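Local coordinates for putative hemoglobin-like oxygen-binding protein (Pseudoalteromonas haloplanktis, PDB 4UUR), which binds heme and, as a cold-adapted group II truncated hemoglobin of an Antarctic marine bacterium, probably binds and carries oxygen, at residues K22-I27 against P124-G129; G29-A34 against V68-L73; N39-I44 against D107-C112; F72-G75 against G79-L82. One frame throughout, in Å; residues are numbered along the deposited sequence. Where two conformers were deposited one is given.

Contacts 1 and 4 lie at the surface of the globin, contacts 2 and 3 are buried. Contact 1 joins helix 24-27 to helix 124-141, and the side chain of P24 is about 13 Å from the heme. Its Y25 leads inward: Y25 O lies 2.8 Å from G30 N of contact 2, a probable hydrogen bond, and the ring packs on G79 of contact 4. Contacts 2 and 4, centres about 6 Å apart, share F72 and L73 of helix 63-76. Contact 3 reaches contact 2 through F69, which touches Y42, F41 and W109. Contacts 2, 3 and 4 all touch the heme; the side chain of W109 comes about 6 Å from that of the axial ligand H96.

Contact 1 (K22-I27 against P124-G129); sequences KTPYEI and PLLREG
The planar groups of these two segments stand aside from the meeting of P24 and I27 with L126, which is made by aliphatic carbons. The R127 guanidinium has P124 CA 3.9 Å above one face, offset toward the rim, and its NH2 bonds to the carbonyl of V121. On the other segment the E26 carboxylate accepts the T23 backbone N on the anti lone pair of OE1, away from its second oxygen, in a nearly straight bond of 2.7 Å (172°).

L126 carries the contact from its side, and its two methyls divide the work. CD1 lies against the proline ring, 3.8 Å from P24 CG, the two side chains crossing at about a right angle. CD2 meets I27 tip to tip and tightly, 3.3 Å from I27 CG2, and also lies 3.6 Å from I27 CB. CG anti to the backbone N (chi1 -171°) brings both leucine methyls to the other segment; I27 answers with CG2, the branch anti to its own N, while CG1 stays beside the N. L28, in the loop that follows, touches L126 as well.

The short helix carrying P24 and I27 has its first turn tied by T23. E26 N donates to T23 OG1 at 3.1 Å, the return bond to the one from T23 N. On the facing helix, N123 OD1 accepts from both L125 N and L126 N. The reciprocal bonds of T23 and E26 are a capping box, the classic closure of a helix N-terminus, here near the start of the modelled chain, where a single turn docks on the first turns of the C-terminal helix 124-141.

Contact 2 (G29-A34 against V68-L73); sequences GGEAGA and VFFEFL. With HEM (protoporphyrin IX containing Fe), chain C.
The distal wall of the heme pocket is built on helix 63-76, and here its outer side is backed by helix 31-45, A34 packing on F70 and L73. The A34 methyl sits at the edge of the F70 ring, near its plane, 3.8 Å from CE1. It also faces L73 CB at 4.3 Å, close to where the two backbones come nearest. The far end of the F70 ring crosses E31 obliquely: CZ lies 3.9 Å from E31 CG, and the ring plane stands nearly upright to the carboxylate (88°). F70 gets there because its CG points anti to the backbone N (chi1 156°), carrying the ring out toward the start of the other helix. An alanine at F70 would take away the whole ring and is likely to leave the E31 methylenes and the A34 methyl without their apolar partner, opening a gap between the helices.

In globin terms this is the B-E helix pair, one layer of the two-over-two sandwich of truncated hemoglobins. G29, with positive phi, closes the preceding turn as a Schellman motif, and G30 is the N-cap of helix 31-45. The other side of helix 63-76 lines the cofactor: F69 CE1 approaches the heme meso carbon CHD at 4.0 Å, V68 CG1 lies 3.7 Å from propionate oxygen O1D, and F72 CE2 is 3.6 Å from the vinyl carbon CAC.

Contact 3 (N39-I44 against D107-C112); sequences NRFYDI and DQWMYC. With HEM (protoporphyrin IX containing Fe), chain C.
W109 is clasped between the heme and F41, and its atoms can be followed outward from the backbone. CB lies 3.8 Å from the heme vinyl carbon CAB. With CG anti to the backbone N (chi1 -158°), the indole is laid over the porphyrin: CG lies by CAB and C3B, CD1 is 3.3 Å from C3B, and CHC lies over the same face. NE1, at the ring edge, donates in plane to the iron-bound water (3.0 Å). CD2 has heme CHC on one face and F41 CZ on the other. CE2 is likewise touched from both faces, by heme C1C on one and by F41 CZ at 3.4 Å on the other. Further out, CZ2 meets C2C at 3.4 Å, and CH2 ends near the methyl CMC.

F41 presents its edge to the six-membered ring of W109, the centroids 4.7 Å apart and the planes at 50°. Its CE1 also presses on C112 CB at 3.4 Å, with the C112 sulfur obliquely disposed to the ring as a sulfur-aromatic neighbour. I44 CG2 touches that sulfur more loosely. An edge atom of F41, CD2, sits over the centre of the Y42 ring, and F69 of helix 63-76 abuts both F41 and W109.

Helices 31-45 and 103-120 cross at 122° over these segments. A tryptophan on the G helix, lying on the heme and hydrogen-bonded to the water on the iron, is characteristic of group II (and group III) truncated hemoglobins.

Contact 4 (F72-G75 against G79-L82); sequences FLSG and GPDL. With HEM (protoporphyrin IX containing Fe), chain C.
The end of helix 63-76 and the loop leading to helix 83-87 close on each other here, with S74 gripping the loop at G79 and P80. The S74 carbonyl receives G79 N at 2.6 Å, the donor nearly along the C=O axis, although the hydrogen bond is bent, with an N-H...O angle of 141°. The S74 hydroxyl donates to P80 O over a short 2.5 Å, from a position tilted 22° out of the carbonyl plane. Its torsion places OG anti to the backbone N (chi1 167°), the setting in which it meets P80 O. The carbonyl and the hydroxyl of one serine thus hold the chain as it turns back. L82 CD1 packs on S74 CB at 3.7 Å, and the P80 ring lies beside the hydroxyl with CD nearest. Glycines stand where the loop passes the helix: G75 CA lies 3.8 Å from G79 O, a CB on G75 would collide with D81 OD1, and one on G79 would collide with S74 O.

Two residues before S74, F72 faces the heme. Its CB is 4.0 Å from the methyl CMD, CE2 lies 3.6 Å from the vinyl end CBC, and the ring stacks with W76. A serine in place of F72 would probably leave this vinyl and methyl side of the porphyrin and the W76 ring without their apolar neighbour.

Around the turn, Y25 of helix 24-27 touches S74 and P80, while L82 rests on F70 and E71 of helix 63-76 just before helix 83-87 begins.

Contact 1 (K22-I27 against P124-G129)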
# COMPACT_ATOMS: atom_id res chain seq x y z
N LYS A 22 -6.15 -20.42 4.71
CA LYS A 22 -4.89 -19.91 4.07
C LYS A 22 -4.91 -18.38 4.14
O LYS A 22 -5.95 -17.77 3.90
CB LYS A 22 -4.74 -20.39 2.62
CG LYS A 22 -3.87 -21.64 2.46
CD LYS A 22 -3.39 -21.85 1.02
CE LYS A 22 -2.17 -22.80 0.93
NZ LYS A 22 -0.86 -22.30 1.47
N THR A 23 -3.79 -17.77 4.50
CA THR A 23 -3.69 -16.30 4.57
C THR A 23 -3.41 -15.67 3.20
O THR A 23 -2.88 -16.34 2.30
CB THR A 23 -2.55 -15.88 5.51
OG1 THR A 23 -1.29 -16.34 5.01
CG2 THR A 23 -2.78 -16.45 6.91
N PRO A 24 -3.76 -14.38 3.04
CA PRO A 24 -3.40 -13.62 1.85
C PRO A 24 -1.92 -13.75 1.52
O PRO A 24 -1.55 -13.97 0.37
CB PRO A 24 -3.78 -12.19 2.23
CG PRO A 24 -4.99 -12.38 3.07
CD PRO A 24 -4.63 -13.58 3.92
N TYR A 25 -1.08 -13.66 2.53
CA TYR A 25 0.35 -13.85 2.36
C TYR A 25 0.63 -15.18 1.70
O TYR A 25 1.44 -15.25 0.77
CB TYR A 25 1.03 -13.81 3.70
CG TYR A 25 2.53 -13.87 3.67
CD1 TYR A 25 3.27 -12.73 3.38
CD2 TYR A 25 3.21 -15.04 4.00
CE1 TYR A 25 4.64 -12.75 3.38
CE2 TYR A 25 4.59 -15.07 4.01
CZ TYR A 25 5.30 -13.93 3.70
OH TYR A 25 6.67 -13.92 3.67
N GLU A 26 -0.05 -16.23 2.17
CA GLU A 26 0.24 -17.58 1.64
C GLU A 26 -0.23 -17.70 0.18
O GLU A 26 0.53 -18.13 -0.66
CB GLU A 26 -0.40 -18.68 2.51
CG GLU A 26 0.28 -18.88 3.88
CD GLU A 26 -0.56 -19.75 4.85
OE1 GLU A 26 -1.77 -19.46 5.13
OE2 GLU A 26 0.01 -20.75 5.36
N ILE A 27 -1.46 -17.28 -0.07
CA ILE A 27 -2.08 -17.32 -1.37
C ILE A 27 -1.26 -16.56 -2.42
O ILE A 27 -1.08 -17.04 -3.52
CB ILE A 27 -3.51 -16.74 -1.28
CG1 ILE A 27 -4.39 -17.64 -0.41
CG2 ILE A 27 -4.14 -16.59 -2.68
CD1 ILE A 27 -5.74 -17.04 -0.10
N PRO A 124 -9.52 -14.19 -7.97
CA PRO A 124 -10.39 -12.98 -8.01
C PRO A 124 -11.13 -12.70 -6.71
O PRO A 124 -11.58 -11.59 -6.49
CB PRO A 124 -11.37 -13.29 -9.14
CG PRO A 124 -10.68 -14.33 -9.94
CD PRO A 124 -9.94 -15.18 -8.96
N LEU A 125 -11.23 -13.68 -5.82
CA LEU A 125 -11.91 -13.44 -4.55
C LEU A 125 -11.00 -12.63 -3.64
O LEU A 125 -11.35 -11.52 -3.22
CB LEU A 125 -12.34 -14.77 -3.92
CG LEU A 125 -13.38 -15.58 -4.72
CD1 LEU A 125 -13.83 -16.79 -3.92
CD2 LEU A 125 -14.58 -14.73 -5.15
N LEU A 126 -9.81 -13.17 -3.37
CA LEU A 126 -8.75 -12.44 -2.64
C LEU A 126 -8.55 -11.00 -3.19
O LEU A 126 -8.45 -10.03 -2.42
CB LEU A 126 -7.44 -13.22 -2.69
CG LEU A 126 -6.32 -12.70 -1.80
CD1 LEU A 126 -6.67 -12.66 -0.34
CD2 LEU A 126 -5.11 -13.56 -1.96
N ARG A 127 -8.59 -10.87 -4.51
CA ARG A 127 -8.32 -9.58 -5.12
C ARG A 127 -9.34 -8.56 -4.72
O ARG A 127 -8.96 -7.43 -4.38
CB ARG A 127 -8.21 -9.67 -6.62
CG ARG A 127 -7.95 -8.33 -7.34
CD ARG A 127 -8.17 -8.47 -8.86
NE ARG A 127 -7.68 -9.78 -9.25
CZ ARG A 127 -8.15 -10.50 -10.27
NH1 ARG A 127 -9.08 -9.99 -11.05
NH2 ARG A 127 -7.66 -11.74 -10.50
N GLU A 128 -10.62 -8.93 -4.81
CA GLU A 128 -11.73 -8.05 -4.41
C GLU A 128 -11.71 -7.84 -2.89
O GLU A 128 -11.98 -6.74 -2.39
CB GLU A 128 -13.08 -8.62 -4.88
CG GLU A 128 -14.29 -7.74 -4.61
CD GLU A 128 -14.20 -6.36 -5.26
OE1 GLU A 128 -13.66 -6.23 -6.38
OE2 GLU A 128 -14.68 -5.40 -4.66
N GLY A 129 -11.40 -8.88 -2.15
CA GLY A 129 -11.18 -8.72 -0.71
C GLY A 129 -10.10 -7.69 -0.38
O GLY A 129 -10.30 -6.80 0.46

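Contact 2 (G29-A34 against V68-L73)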
# COMPACT_ATOMS: atom_id res chain seq x y z
N GLY A 29 1.96 -16.12 -2.50
CA GLY A 29 3.34 -16.64 -2.69
C GLY A 29 4.33 -16.15 -1.66
O GLY A 29 5.53 -16.25 -1.88
N GLY A 30 3.84 -15.61 -0.55
CA GLY A 30 4.70 -15.12 0.51
C GLY A 30 5.45 -13.81 0.22
O GLY A 30 4.88 -12.84 -0.29
N GLU A 31 6.73 -13.82 0.57
CA GLU A 31 7.61 -12.66 0.50
C GLU A 31 7.67 -12.03 -0.89
O GLU A 31 7.42 -10.81 -1.03
CB GLU A 31 9.02 -13.06 0.96
CG GLU A 31 10.11 -12.04 0.64
CD GLU A 31 11.34 -12.23 1.50
OE1 GLU A 31 11.22 -12.29 2.75
OE2 GLU A 31 12.45 -12.33 0.93
N ALA A 32 8.03 -12.86 -1.87
CA ALA A 32 8.08 -12.48 -3.28
C ALA A 32 6.76 -11.82 -3.78
O ALA A 32 6.80 -10.91 -4.59
CB ALA A 32 8.43 -13.68 -4.13
N GLY A 33 5.63 -12.27 -3.26
CA GLY A 33 4.33 -11.69 -3.54
C GLY A 33 4.16 -10.33 -2.90
O GLY A 33 3.68 -9.40 -3.54
N ALA A 34 4.50 -10.20 -1.62
CA ALA A 34 4.44 -8.90 -0.93
C ALA A 34 5.40 -7.89 -1.56
O ALA A 34 5.01 -6.77 -1.83
CB ALA A 34 4.77 -9.08 0.52
N VAL A 68 10.06 -0.27 3.41
CA VAL A 68 9.15 -0.13 4.56
C VAL A 68 7.76 -0.61 4.24
O VAL A 68 7.18 -1.36 5.00
CB VAL A 68 9.11 1.32 5.07
CG1 VAL A 68 7.99 1.51 6.09
CG2 VAL A 68 10.44 1.66 5.72
N PHE A 69 7.19 -0.16 3.11
CA PHE A 69 5.83 -0.59 2.73
C PHE A 69 5.79 -2.11 2.60
O PHE A 69 4.82 -2.71 3.01
CB PHE A 69 5.41 0.04 1.41
CG PHE A 69 3.96 -0.18 1.06
CD1 PHE A 69 2.95 0.16 1.93
CD2 PHE A 69 3.61 -0.66 -0.16
CE1 PHE A 69 1.62 -0.04 1.62
CE2 PHE A 69 2.30 -0.80 -0.53
CZ PHE A 69 1.29 -0.50 0.37
N PHE A 70 6.82 -2.72 2.03
CA PHE A 70 6.90 -4.19 1.95
C PHE A 70 6.83 -4.82 3.34
O PHE A 70 5.99 -5.71 3.59
CB PHE A 70 8.20 -4.62 1.27
CG PHE A 70 8.64 -6.01 1.63
CD1 PHE A 70 7.91 -7.12 1.22
CD2 PHE A 70 9.81 -6.21 2.35
CE1 PHE A 70 8.32 -8.41 1.54
CE2 PHE A 70 10.23 -7.50 2.69
CZ PHE A 70 9.48 -8.59 2.29
N GLU A 71 7.71 -4.36 4.24
CA GLU A 71 7.73 -4.78 5.63
C GLU A 71 6.35 -4.70 6.19
O GLU A 71 5.93 -5.61 6.89
CB GLU A 71 8.68 -3.91 6.47
CG GLU A 71 10.14 -4.30 6.34
CD GLU A 71 11.11 -3.15 6.59
OE1 GLU A 71 10.83 -2.15 7.32
OE2 GLU A 71 12.20 -3.23 6.03
N PHE A 72 5.62 -3.63 5.87
CA PHE A 72 4.24 -3.52 6.39
C PHE A 72 3.34 -4.58 5.83
O PHE A 72 2.61 -5.23 6.59
CB PHE A 72 3.64 -2.15 6.15
CG PHE A 72 2.17 -2.09 6.41
CD1 PHE A 72 1.68 -1.98 7.71
CD2 PHE A 72 1.27 -2.13 5.34
CE1 PHE A 72 0.31 -1.91 7.93
CE2 PHE A 72 -0.08 -2.05 5.55
CZ PHE A 72 -0.57 -1.94 6.85
N LEU A 73 3.41 -4.75 4.52
CA LEU A 73 2.59 -5.75 3.81
C LEU A 73 2.86 -7.18 4.29
O LEU A 73 1.94 -7.94 4.43
CB LEU A 73 2.77 -5.67 2.28
CG LEU A 73 2.12 -4.47 1.63
CD1 LEU A 73 2.34 -4.51 0.13
CD2 LEU A 73 0.66 -4.40 1.99
CHA HEM C . 4.05 6.44 4.49
CHB HEM C . 0.97 8.99 1.70
CHC HEM C . -2.39 5.59 2.55
CHD HEM C . 0.99 2.76 4.40
C1A HEM C . 3.50 7.43 3.69
C2A HEM C . 4.17 8.59 3.29
C3A HEM C . 3.31 9.28 2.49
C4A HEM C . 2.09 8.58 2.40
CMA HEM C . 3.59 10.62 1.81
CAA HEM C . 5.57 9.02 3.64
CBA HEM C . 6.63 7.99 3.27
CGA HEM C . 7.98 8.56 2.89
O1A HEM C . 8.22 9.24 1.87
O2A HEM C . 8.94 8.26 3.63
C1B HEM C . -0.24 8.28 1.73
C2B HEM C . -1.48 8.78 1.24
C3B HEM C . -2.44 7.83 1.49
C4B HEM C . -1.73 6.76 2.20
CMB HEM C . -1.62 10.11 0.52
CAB HEM C . -3.91 7.66 1.28
CBB HEM C . -4.66 8.65 0.90
C1C HEM C . -1.76 4.45 3.05
C2C HEM C . -2.34 3.18 3.22
C3C HEM C . -1.36 2.39 3.78
C4C HEM C . -0.20 3.18 3.89
CMC HEM C . -3.79 2.83 2.90
CAC HEM C . -1.38 0.96 4.15
CBC HEM C . -2.38 0.15 3.83
C1D HEM C . 2.04 3.60 4.59
C2D HEM C . 3.22 3.14 5.33
C3D HEM C . 4.05 4.16 5.35
C4D HEM C . 3.39 5.24 4.64
CMD HEM C . 3.48 1.81 5.98
CAD HEM C . 5.40 4.20 6.04
CBD HEM C . 5.13 4.86 7.40
CGD HEM C . 6.35 4.93 8.33
O1D HEM C . 7.49 4.63 7.95
O2D HEM C . 6.25 5.29 9.51
NA HEM C . 2.23 7.42 3.10
NB HEM C . -0.46 7.10 2.27
NC HEM C . -0.48 4.41 3.42
ND HEM C . 2.19 4.83 4.15
FE HEM C . 0.93 5.91 3.27
O HOH W 1 1.69 5.12 1.37

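Contact 3 (N39-I44 against D107-C112)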
# COMPACT_ATOMS: atom_id res chain seq x y z
N ASN A 39 6.46 -3.02 -4.83
CA ASN A 39 7.21 -2.45 -5.89
C ASN A 39 6.41 -2.02 -7.06
O ASN A 39 6.71 -1.00 -7.62
CB ASN A 39 8.38 -3.33 -6.32
CG ASN A 39 9.54 -3.22 -5.36
OD1 ASN A 39 10.04 -2.14 -5.08
ND2 ASN A 39 9.91 -4.31 -4.79
N ARG A 40 5.43 -2.81 -7.46
CA ARG A 40 4.53 -2.46 -8.56
C ARG A 40 3.73 -1.19 -8.23
O ARG A 40 3.54 -0.33 -9.09
CB ARG A 40 3.53 -3.58 -8.76
CG ARG A 40 2.41 -3.31 -9.77
CD ARG A 40 2.86 -3.51 -11.19
NE ARG A 40 3.01 -4.93 -11.46
CZ ARG A 40 3.40 -5.45 -12.62
NH1 ARG A 40 3.72 -4.70 -13.67
NH2 ARG A 40 3.45 -6.74 -12.74
N PHE A 41 3.27 -1.09 -6.99
CA PHE A 41 2.54 0.08 -6.49
C PHE A 41 3.31 1.37 -6.75
O PHE A 41 2.78 2.30 -7.35
CB PHE A 41 2.25 -0.08 -4.97
CG PHE A 41 1.52 1.08 -4.36
CD1 PHE A 41 0.23 1.39 -4.74
CD2 PHE A 41 2.14 1.90 -3.46
CE1 PHE A 41 -0.43 2.48 -4.20
CE2 PHE A 41 1.48 2.96 -2.90
CZ PHE A 41 0.19 3.24 -3.25
N TYR A 42 4.56 1.42 -6.31
CA TYR A 42 5.39 2.61 -6.47
C TYR A 42 5.83 2.77 -7.92
O TYR A 42 6.01 3.89 -8.40
CB TYR A 42 6.59 2.52 -5.50
CG TYR A 42 6.15 2.75 -4.05
CD1 TYR A 42 5.60 3.97 -3.66
CD2 TYR A 42 6.24 1.75 -3.11
CE1 TYR A 42 5.12 4.18 -2.37
CE2 TYR A 42 5.81 1.96 -1.79
CZ TYR A 42 5.24 3.19 -1.42
OH TYR A 42 4.78 3.43 -0.14
N ASP A 43 6.01 1.67 -8.62
CA ASP A 43 6.39 1.74 -10.02
C ASP A 43 5.36 2.49 -10.83
O ASP A 43 5.70 3.31 -11.69
CB ASP A 43 6.59 0.34 -10.55
CG ASP A 43 8.02 -0.19 -10.26
OD1 ASP A 43 8.87 0.57 -9.73
OD2 ASP A 43 8.27 -1.35 -10.61
N ILE A 44 4.10 2.22 -10.52
CA ILE A 44 2.97 2.83 -11.19
C ILE A 44 2.77 4.26 -10.70
O ILE A 44 2.53 5.17 -11.51
CB ILE A 44 1.70 2.01 -10.94
CG1 ILE A 44 1.77 0.72 -11.76
CG2 ILE A 44 0.44 2.82 -11.24
CD1 ILE A 44 0.74 -0.31 -11.34
N ASP A 107 -8.00 8.81 -3.47
CA ASP A 107 -8.42 8.16 -4.71
C ASP A 107 -7.23 7.84 -5.61
O ASP A 107 -7.23 6.79 -6.25
CB ASP A 107 -9.41 9.04 -5.48
CG ASP A 107 -10.76 9.17 -4.78
OD1 ASP A 107 -11.18 8.28 -4.03
OD2 ASP A 107 -11.40 10.20 -5.01
N GLN A 108 -6.27 8.76 -5.69
CA GLN A 108 -4.98 8.51 -6.33
C GLN A 108 -4.23 7.29 -5.77
O GLN A 108 -3.63 6.53 -6.55
CB GLN A 108 -4.07 9.71 -6.20
CG GLN A 108 -4.45 10.84 -7.13
CD GLN A 108 -3.65 12.09 -6.86
OE1 GLN A 108 -2.44 12.08 -6.91
NE2 GLN A 108 -4.33 13.17 -6.56
N TRP A 109 -4.22 7.16 -4.44
CA TRP A 109 -3.60 6.02 -3.76
C TRP A 109 -4.34 4.75 -4.12
O TRP A 109 -3.70 3.73 -4.44
CB TRP A 109 -3.67 6.19 -2.25
CG TRP A 109 -2.67 5.42 -1.49
CD1 TRP A 109 -1.49 5.89 -0.99
CD2 TRP A 109 -2.72 4.04 -1.15
NE1 TRP A 109 -0.82 4.90 -0.32
CE2 TRP A 109 -1.57 3.74 -0.40
CE3 TRP A 109 -3.65 3.03 -1.36
CZ2 TRP A 109 -1.31 2.46 0.10
CZ3 TRP A 109 -3.38 1.75 -0.83
CH2 TRP A 109 -2.24 1.49 -0.14
N MET A 110 -5.68 4.77 -4.05
CA MET A 110 -6.46 3.59 -4.45
C MET A 110 -6.34 3.20 -5.93
O MET A 110 -6.20 2.02 -6.26
CB MET A 110 -7.91 3.70 -4.05
CG MET A 110 -8.10 3.42 -2.57
SD MET A 110 -7.29 1.91 -1.97
CE MET A 110 -8.28 0.70 -2.86
N TYR A 111 -6.36 4.18 -6.80
CA TYR A 111 -6.16 3.97 -8.23
C TYR A 111 -4.87 3.19 -8.49
O TYR A 111 -4.87 2.22 -9.23
CB TYR A 111 -6.17 5.34 -8.91
CG TYR A 111 -5.64 5.37 -10.30
CD1 TYR A 111 -4.30 5.54 -10.53
CD2 TYR A 111 -6.50 5.25 -11.40
CE1 TYR A 111 -3.79 5.57 -11.82
CE2 TYR A 111 -6.01 5.30 -12.70
CZ TYR A 111 -4.66 5.47 -12.90
OH TYR A 111 -4.15 5.49 -14.16
N CYS A 112 -3.76 3.61 -7.87
CA CYS A 112 -2.51 2.88 -7.96
C CYS A 112 -2.64 1.48 -7.39
O CYS A 112 -2.13 0.53 -7.99
CB CYS A 112 -1.41 3.61 -7.20
SG CYS A 112 -0.84 5.08 -8.05
CHA HEM C . 4.05 6.44 4.49
CHB HEM C . 0.97 8.99 1.70
CHC HEM C . -2.39 5.59 2.55
CHD HEM C . 0.99 2.76 4.40
C1A HEM C . 3.50 7.43 3.69
C2A HEM C . 4.17 8.59 3.29
C3A HEM C . 3.31 9.28 2.49
C4A HEM C . 2.09 8.58 2.40
CMA HEM C . 3.59 10.62 1.81
CAA HEM C . 5.57 9.02 3.64
CBA HEM C . 6.63 7.99 3.27
CGA HEM C . 7.98 8.56 2.89
O1A HEM C . 8.22 9.24 1.87
O2A HEM C . 8.94 8.26 3.63
C1B HEM C . -0.24 8.28 1.73
C2B HEM C . -1.48 8.78 1.24
C3B HEM C . -2.44 7.83 1.49
C4B HEM C . -1.73 6.76 2.20
CMB HEM C . -1.62 10.11 0.52
CAB HEM C . -3.91 7.66 1.28
CBB HEM C . -4.66 8.65 0.90
C1C HEM C . -1.76 4.45 3.05
C2C HEM C . -2.34 3.18 3.22
C3C HEM C . -1.36 2.39 3.78
C4C HEM C . -0.20 3.18 3.89
CMC HEM C . -3.79 2.83 2.90
CAC HEM C . -1.38 0.96 4.15
CBC HEM C . -2.38 0.15 3.83
C1D HEM C . 2.04 3.60 4.59
C2D HEM C . 3.22 3.14 5.33
C3D HEM C . 4.05 4.16 5.35
C4D HEM C . 3.39 5.24 4.64
CMD HEM C . 3.48 1.81 5.98
CAD HEM C . 5.40 4.20 6.04
CBD HEM C . 5.13 4.86 7.40
CGD HEM C . 6.35 4.93 8.33
O1D HEM C . 7.49 4.63 7.95
O2D HEM C . 6.25 5.29 9.51
NA HEM C . 2.23 7.42 3.10
NB HEM C . -0.46 7.10 2.27
NC HEM C . -0.48 4.41 3.42
ND HEM C . 2.19 4.83 4.15
FE HEM C . 0.93 5.91 3.27
O HOH W 1 1.69 5.12 1.37

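Contact 4 (F72-G75 against G79-L82)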
# COMPACT_ATOMS: atom_id res chain seq x y z
N PHE A 72 5.62 -3.63 5.87
CA PHE A 72 4.24 -3.52 6.39
C PHE A 72 3.34 -4.58 5.83
O PHE A 72 2.61 -5.23 6.59
CB PHE A 72 3.64 -2.15 6.15
CG PHE A 72 2.17 -2.09 6.41
CD1 PHE A 72 1.68 -1.98 7.71
CD2 PHE A 72 1.27 -2.13 5.34
CE1 PHE A 72 0.31 -1.91 7.93
CE2 PHE A 72 -0.08 -2.05 5.55
CZ PHE A 72 -0.57 -1.94 6.85
N LEU A 73 3.41 -4.75 4.52
CA LEU A 73 2.59 -5.75 3.81
C LEU A 73 2.86 -7.18 4.29
O LEU A 73 1.94 -7.94 4.43
CB LEU A 73 2.77 -5.67 2.28
CG LEU A 73 2.12 -4.47 1.63
CD1 LEU A 73 2.34 -4.51 0.13
CD2 LEU A 73 0.66 -4.40 1.99
N SER A 74 4.11 -7.54 4.53
CA SER A 74 4.35 -8.88 5.04
C SER A 74 3.49 -9.23 6.28
O SER A 74 2.90 -10.29 6.32
CB SER A 74 5.80 -9.13 5.35
OG SER A 74 5.90 -10.33 6.12
N GLY A 75 3.36 -8.34 7.26
CA GLY A 75 2.52 -8.63 8.39
C GLY A 75 1.04 -8.37 8.18
O GLY A 75 0.21 -9.13 8.62
N GLY A 79 2.19 -12.67 7.11
CA GLY A 79 3.55 -13.21 7.10
C GLY A 79 4.26 -12.66 8.32
O GLY A 79 3.61 -12.19 9.24
N PRO A 80 5.59 -12.71 8.34
CA PRO A 80 6.28 -12.04 9.43
C PRO A 80 5.92 -10.55 9.56
O PRO A 80 6.05 -9.81 8.59
CB PRO A 80 7.77 -12.20 9.07
CG PRO A 80 7.86 -12.97 7.81
CD PRO A 80 6.49 -13.45 7.44
N ASP A 81 5.45 -10.15 10.75
CA ASP A 81 5.39 -8.73 11.13
C ASP A 81 6.78 -8.23 11.04
O ASP A 81 7.51 -8.33 12.01
CB ASP A 81 4.96 -8.54 12.59
CG ASP A 81 3.49 -8.42 12.75
OD1 ASP A 81 2.87 -7.50 12.14
OD2 ASP A 81 2.95 -9.25 13.50
N LEU A 82 7.17 -7.74 9.88
CA LEU A 82 8.50 -7.19 9.73
C LEU A 82 8.46 -5.72 10.13
O LEU A 82 9.46 -5.19 10.60
CB LEU A 82 8.98 -7.35 8.29
CG LEU A 82 9.28 -8.78 7.89
CD1 LEU A 82 9.35 -8.85 6.39
CD2 LEU A 82 10.59 -9.26 8.49
CHA HEM C . 4.05 6.44 4.49
CHB HEM C . 0.97 8.99 1.70
CHC HEM C . -2.39 5.59 2.55
CHD HEM C . 0.99 2.76 4.40
C1A HEM C . 3.50 7.43 3.69
C2A HEM C . 4.17 8.59 3.29
C3A HEM C . 3.31 9.28 2.49
C4A HEM C . 2.09 8.58 2.40
CMA HEM C . 3.59 10.62 1.81
CAA HEM C . 5.57 9.02 3.64
CBA HEM C . 6.63 7.99 3.27
CGA HEM C . 7.98 8.56 2.89
O1A HEM C . 8.22 9.24 1.87
O2A HEM C . 8.94 8.26 3.63
C1B HEM C . -0.24 8.28 1.73
C2B HEM C . -1.48 8.78 1.24
C3B HEM C . -2.44 7.83 1.49
C4B HEM C . -1.73 6.76 2.20
CMB HEM C . -1.62 10.11 0.52
CAB HEM C . -3.91 7.66 1.28
CBB HEM C . -4.66 8.65 0.90
C1C HEM C . -1.76 4.45 3.05
C2C HEM C . -2.34 3.18 3.22
C3C HEM C . -1.36 2.39 3.78
C4C HEM C . -0.20 3.18 3.89
CMC HEM C . -3.79 2.83 2.90
CAC HEM C . -1.38 0.96 4.15
CBC HEM C . -2.38 0.15 3.83
C1D HEM C . 2.04 3.60 4.59
C2D HEM C . 3.22 3.14 5.33
C3D HEM C . 4.05 4.16 5.35
C4D HEM C . 3.39 5.24 4.64
CMD HEM C . 3.48 1.81 5.98
CAD HEM C . 5.40 4.20 6.04
CBD HEM C . 5.13 4.86 7.40
CGD HEM C . 6.35 4.93 8.33
O1D HEM C . 7.49 4.63 7.95
O2D HEM C . 6.25 5.29 9.51
NA HEM C . 2.23 7.42 3.10
NB HEM C . -0.46 7.10 2.27
NC HEM C . -0.48 4.41 3.42
ND HEM C . 2.19 4.83 4.15
FE HEM C . 0.93 5.91 3.27
O HOH W 1 1.69 5.12 1.37